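PDB 4PEO: hypothetical protein from Staphylococcus aureus subsp. aureus Mu50, which acts as a cysteine protease that removes the N-terminal nine residues of ribosomal protein bL27 and also trims bacteriophage 80alpha capsid and scaffold proteins. Local coordinates for residues Val14-Asp20 against Gly65-Ser71. Residues are numbered along the deposited sequence; the frame is centred on the assembly and turned at random.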
loop_
_atom_site.group_PDB
_atom_site.type_symbol
_atom_site.label_atom_id
_atom_site.label_comp_id
_atom_site.label_asym_id
_atom_site.label_seq_id
_atom_site.Cartn_x
_atom_site.Cartn_y
_atom_site.Cartn_z
ATOM N N VAL B 14 -13.683 7.702 -0.344
ATOM C CA VAL B 14 -13.601 6.664 0.697
ATOM C C VAL B 14 -13.673 7.421 2.031
ATOM O O VAL B 14 -12.765 8.197 2.344
ATOM C CB VAL B 14 -12.295 5.824 0.586
ATOM C CG1 VAL B 14 -12.181 4.839 1.758
ATOM C CG2 VAL B 14 -12.220 5.075 -0.750
ATOM N N THR B 15 -14.750 7.214 2.795
ATOM C CA THR B 15 -14.937 7.913 4.078
ATOM C C THR B 15 -14.534 7.062 5.256
ATOM O O THR B 15 -14.157 7.609 6.292
ATOM C CB THR B 15 -16.380 8.422 4.235
ATOM O OG1 THR B 15 -17.277 7.302 4.305
ATOM C CG2 THR B 15 -16.796 9.377 3.084
ATOM N N ASP B 16 -14.715 5.737 5.149
ATOM C CA ASP B 16 -14.415 4.856 6.268
ATOM C C ASP B 16 -13.903 3.533 5.791
ATOM O O ASP B 16 -14.388 2.995 4.793
ATOM C CB ASP B 16 -15.715 4.577 7.065
ATOM C CG ASP B 16 -16.369 5.800 7.661
ATOM O OD1 ASP B 16 -17.076 6.512 6.921
ATOM O OD2 ASP B 16 -16.213 6.023 8.883
ATOM N N VAL B 17 -12.989 2.954 6.552
ATOM C CA VAL B 17 -12.513 1.601 6.315
ATOM C C VAL B 17 -12.405 1.017 7.714
ATOM O O VAL B 17 -11.768 1.643 8.570
ATOM C CB VAL B 17 -11.149 1.554 5.571
ATOM C CG1 VAL B 17 -10.614 0.123 5.500
ATOM C CG2 VAL B 17 -11.266 2.131 4.157
ATOM N N ILE B 18 -13.022 -0.150 7.964
ATOM C CA ILE B 18 -12.899 -0.792 9.278
ATOM C C ILE B 18 -12.383 -2.198 9.073
ATOM O O ILE B 18 -13.049 -2.988 8.402
ATOM C CB ILE B 18 -14.222 -0.804 10.085
ATOM C CG1 ILE B 18 -14.835 0.619 10.140
ATOM C CG2 ILE B 18 -13.979 -1.398 11.484
ATOM C CD1 ILE B 18 -16.183 0.747 10.870
ATOM N N MET B 19 -11.228 -2.525 9.682
ATOM C CA MET B 19 -10.680 -3.881 9.606
ATOM C C MET B 19 -10.850 -4.558 10.956
ATOM O O MET B 19 -10.531 -3.970 11.999
ATOM C CB MET B 19 -9.185 -3.871 9.209
ATOM C CG MET B 19 -8.553 -5.275 9.143
ATOM S SD MET B 19 -6.814 -5.317 8.496
ATOM C CE MET B 19 -7.124 -5.054 6.877
ATOM N N ASP B 20 -11.317 -5.811 10.939
ATOM C CA ASP B 20 -11.452 -6.580 12.168
ATOM C C ASP B 20 -11.061 -8.030 11.919
ATOM O O ASP B 20 -11.208 -8.514 10.794
ATOM C CB ASP B 20 -12.857 -6.441 12.782
ATOM C CG ASP B 20 -12.956 -7.053 14.173
ATOM O OD1 ASP B 20 -12.101 -6.720 15.038
ATOM O OD2 ASP B 20 -13.846 -7.898 14.386
ATOM N N GLY B 65 -8.557 -4.404 17.911
ATOM C CA GLY B 65 -9.590 -4.810 16.955
ATOM C C GLY B 65 -10.432 -3.651 16.467
ATOM O O GLY B 65 -10.281 -2.525 16.950
ATOM N N HIS B 66 -11.328 -3.908 15.487
ATOM C CA HIS B 66 -12.217 -2.886 14.915
ATOM C C HIS B 66 -11.458 -1.593 14.571
ATOM O O HIS B 66 -11.825 -0.502 15.014
ATOM C CB HIS B 66 -13.428 -2.628 15.849
ATOM C CG HIS B 66 -14.213 -3.867 16.166
ATOM N ND1 HIS B 66 -13.953 -4.617 17.298
ATOM C CD2 HIS B 66 -15.200 -4.468 15.465
ATOM C CE1 HIS B 66 -14.815 -5.624 17.277
ATOM N NE2 HIS B 66 -15.571 -5.592 16.185
ATOM N N PHE B 67 -10.363 -1.741 13.816
ATOM C CA PHE B 67 -9.502 -0.628 13.422
ATOM C C PHE B 67 -10.199 0.198 12.361
ATOM O O PHE B 67 -10.380 -0.247 11.232
ATOM C CB PHE B 67 -8.133 -1.134 12.967
ATOM C CG PHE B 67 -7.109 -0.039 12.795
ATOM C CD1 PHE B 67 -7.046 0.695 11.615
ATOM C CD2 PHE B 67 -6.208 0.258 13.809
ATOM C CE1 PHE B 67 -6.109 1.718 11.456
ATOM C CE2 PHE B 67 -5.262 1.273 13.643
ATOM C CZ PHE B 67 -5.195 1.970 12.453
ATOM N N HIS B 68 -10.639 1.381 12.769
ATOM C CA HIS B 68 -11.453 2.269 11.965
ATOM C C HIS B 68 -10.707 3.510 11.558
ATOM O O HIS B 68 -10.262 4.281 12.408
ATOM C CB HIS B 68 -12.725 2.638 12.770
ATOM C CG HIS B 68 -13.622 3.631 12.098
ATOM N ND1 HIS B 68 -14.416 4.494 12.837
ATOM C CD2 HIS B 68 -13.828 3.868 10.780
ATOM C CE1 HIS B 68 -15.068 5.227 11.949
ATOM N NE2 HIS B 68 -14.771 4.859 10.697
ATOM N N ILE B 69 -10.566 3.683 10.241
ATOM C CA ILE B 69 -9.997 4.863 9.608
ATOM C C ILE B 69 -11.185 5.690 9.131
ATOM O O ILE B 69 -11.955 5.224 8.286
ATOM C CB ILE B 69 -9.087 4.526 8.396
ATOM C CG1 ILE B 69 -7.988 3.500 8.745
ATOM C CG2 ILE B 69 -8.536 5.821 7.770
ATOM C CD1 ILE B 69 -7.415 2.771 7.473
ATOM N N ARG B 70 -11.325 6.907 9.639
ATOM C CA ARG B 70 -12.367 7.798 9.163
ATOM C C ARG B 70 -11.691 8.984 8.479
ATOM O O ARG B 70 -10.892 9.682 9.114
ATOM C CB ARG B 70 -13.283 8.248 10.319
ATOM C CG ARG B 70 -14.135 9.473 10.003
ATOM C CD ARG B 70 -15.281 9.195 9.051
ATOM N NE ARG B 70 -16.115 10.390 8.866
ATOM C CZ ARG B 70 -17.253 10.417 8.176
ATOM N NH1 ARG B 70 -17.729 9.307 7.620
ATOM N NH2 ARG B 70 -17.935 11.547 8.059
ATOM N N SER B 71 -11.998 9.210 7.184
ATOM C CA SER B 71 -11.412 10.340 6.462
ATOM C C SER B 71 -11.938 11.649 7.017
ATOM O O SER B 71 -13.129 11.762 7.367
ATOM C CB SER B 71 -11.712 10.251 4.966
ATOM O OG SER B 71 -11.190 9.033 4.451
#
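How an antiparallel strand pair can give its two faces different tasks is well illustrated at the middle of the mixed sheet of this Prp-family protease, where strand 14-20 lies between strands 2-8 and 67-70. V17 and I69 form a hydrogen-bonded pair (V17 N to I69 O 3.0 Å, I69 N to V17 O 2.9 Å), as do M19 and F67 (M19 N to F67 O and F67 N to M19 O, both 2.9 Å); a single further backbone hydrogen bond runs from S71 N to T15 O, 2.8 Å. Along the edge facing strand 2-8, T15 and D16 both face T7 in a classic beta bulge.

Apolar packing occupies one face: V17, M19, F67 and I69 point to the side covered by helices 36-51 and 77-96. M19 and F67 both lie close to H22, the probable proton donor.

Polar contacts dominate the other face. The D16 carboxylate divides its oxygens, OD2 accepting from H68 NE2 at 2.6 Å and OD1 forming a salt bridge with R70 NH1 at 3.0 Å, while I18 CD1 sits over the H68 ring in a CH-pi contact. Side chains close both ends: D20 OD1 receives H66 N at 3.0 Å, and S71 OG donates to V14 O at 2.8 Å.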